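Local coordinates for uncharacterized protein Rv2277c (Mycobacterium tuberculosis, PDB 5VUG), which probably hydrolyses phosphoric diesters through a TIM-barrel domain of the glycerophosphodiester phosphodiesterase type, at residues A[24-29]-A[43-48]. Residues are numbered along the deposited sequence; the frame is centred on the assembly and turned at random.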
# COMPACT_ATOMS: atom_id res chain seq x y z
N PRO A 24 20.33 12.08 26.90
CA PRO A 24 19.70 10.76 27.11
C PRO A 24 18.18 10.82 27.07
O PRO A 24 17.57 11.60 27.81
CB PRO A 24 20.22 10.35 28.49
CG PRO A 24 21.60 10.98 28.54
CD PRO A 24 21.42 12.32 27.86
N GLU A 25 17.58 10.04 26.19
CA GLU A 25 16.14 10.16 25.96
C GLU A 25 15.36 9.85 27.23
O GLU A 25 15.77 9.05 28.07
CB GLU A 25 15.70 9.23 24.83
CG GLU A 25 15.98 7.75 25.08
CD GLU A 25 15.40 6.88 24.00
OE1 GLU A 25 15.87 6.98 22.86
OE2 GLU A 25 14.47 6.11 24.30
N ASN A 26 14.20 10.50 27.37
CA ASN A 26 13.28 10.19 28.45
C ASN A 26 13.89 10.37 29.84
O ASN A 26 13.57 9.64 30.78
CB ASN A 26 12.67 8.79 28.27
CG ASN A 26 11.63 8.75 27.17
OD1 ASN A 26 10.76 9.63 27.09
ND2 ASN A 26 11.69 7.71 26.32
N THR A 27 14.76 11.38 30.00
CA THR A 27 15.31 11.75 31.30
C THR A 27 14.94 13.19 31.63
O THR A 27 14.63 13.98 30.74
CB THR A 27 16.84 11.59 31.37
OG1 THR A 27 17.45 12.49 30.43
CG2 THR A 27 17.24 10.14 31.08
N VAL A 28 14.99 13.53 32.92
CA VAL A 28 14.73 14.92 33.33
C VAL A 28 15.78 15.86 32.75
O VAL A 28 15.46 16.98 32.31
CB VAL A 28 14.59 15.04 34.86
CG1 VAL A 28 14.58 16.52 35.30
CG2 VAL A 28 13.32 14.31 35.32
N LEU A 29 17.05 15.43 32.68
CA LEU A 29 18.07 16.25 32.04
C LEU A 29 17.66 16.62 30.62
O LEU A 29 17.72 17.79 30.22
CB LEU A 29 19.44 15.56 32.06
CG LEU A 29 20.57 16.37 31.39
CD1 LEU A 29 20.83 17.65 32.14
CD2 LEU A 29 21.87 15.57 31.26
N TRP A 43 7.28 14.99 23.98
CA TRP A 43 6.83 13.63 23.69
C TRP A 43 7.63 12.66 24.56
O TRP A 43 8.86 12.61 24.46
CB TRP A 43 7.07 13.32 22.20
CG TRP A 43 6.67 11.92 21.77
CD1 TRP A 43 7.29 10.73 22.09
CD2 TRP A 43 5.57 11.58 20.92
NE1 TRP A 43 6.64 9.68 21.49
CE2 TRP A 43 5.57 10.17 20.77
CE3 TRP A 43 4.57 12.32 20.27
CZ2 TRP A 43 4.62 9.49 20.01
CZ3 TRP A 43 3.62 11.65 19.51
CH2 TRP A 43 3.65 10.24 19.40
N LEU A 44 6.94 11.88 25.39
CA LEU A 44 7.59 11.04 26.39
C LEU A 44 7.04 9.63 26.29
O LEU A 44 5.83 9.45 26.07
CB LEU A 44 7.32 11.60 27.79
CG LEU A 44 7.72 13.06 28.05
CD1 LEU A 44 7.21 13.54 29.39
CD2 LEU A 44 9.25 13.23 27.94
N THR A 45 7.89 8.62 26.48
CA THR A 45 7.45 7.23 26.40
C THR A 45 7.26 6.70 27.81
O THR A 45 8.16 6.82 28.64
CB THR A 45 8.47 6.34 25.68
OG1 THR A 45 9.12 7.08 24.63
CG2 THR A 45 7.76 5.13 25.10
N VAL A 46 6.10 6.09 28.09
CA VAL A 46 5.69 5.77 29.45
C VAL A 46 5.48 4.26 29.60
O VAL A 46 4.83 3.62 28.76
CB VAL A 46 4.42 6.54 29.86
CG1 VAL A 46 4.18 6.38 31.36
CG2 VAL A 46 4.54 8.02 29.47
N GLN A 47 6.06 3.69 30.66
CA GLN A 47 5.83 2.31 31.09
C GLN A 47 5.54 2.35 32.59
O GLN A 47 5.56 3.41 33.21
CB GLN A 47 7.00 1.39 30.70
CG GLN A 47 7.22 1.31 29.18
CD GLN A 47 8.21 0.23 28.79
OE1 GLN A 47 8.02 -0.94 29.12
NE2 GLN A 47 9.26 0.61 28.07
N VAL A 48 5.22 1.21 33.19
CA VAL A 48 4.83 1.18 34.59
C VAL A 48 5.69 0.18 35.37
O VAL A 48 5.98 -0.92 34.90
CB VAL A 48 3.31 0.93 34.78
CG1 VAL A 48 2.87 -0.45 34.25
CG2 VAL A 48 2.91 1.11 36.23
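The carboxamide of Asn26 meets Thr45 through both of its polar atoms, a worked example of how one amide can fasten a turn to a barrel strand. Two hydrogen bonds carry the contact. The backbone N of Thr45 donates to Asn26 OD1 over 3.1 Å, nearly straight at the hydrogen (169°), although the donor stands above the carbonyl plane instead of on a lone pair. Asn26 ND2 in turn donates to Thr45 OG1, also at 3.1 Å, with the hydroxyl oxygen tilted modestly from the amide plane. Thr45 thus offers one main-chain and one side-chain partner; its chi1 of -35°, short of the staggered value, keeps OG1 beside the backbone N, where both can face the same amide.

Van der Waals contact adds less. Asn26 OD1 rests 3.5 Å from Leu44 CA, and Leu44 CD2 approaches the same oxygen at 4.0 Å, while Leu56 of strand 54-56 touches both Asn26 and Leu44.

Within 24-29, a type II turn from Pro24 to Thr27 places Asn26 at its third position with positive phi (59°). Thr27 OG1 donates to Pro24 O at 2.8 Å, bridging the two ends of the turn, and as N-cap it also accepts from the N of Ala30 in helix 28-36. Glu25, just before Asn26, forms salt bridges with Arg17 and Arg58.

The contact ties the loop leading into helix 28-36 to strand 41-48, within the beta-alpha-beta unit that begins with strand 12-16. The paired bonds give partners to the carboxamide oxygen, one amide N-H and a main-chain N-H in a buried place. The main-chain N-H of Thr45, which can only donate, decides that the oxygen faces it; the hydroxyl, able to donate or accept, then takes the NH2 end.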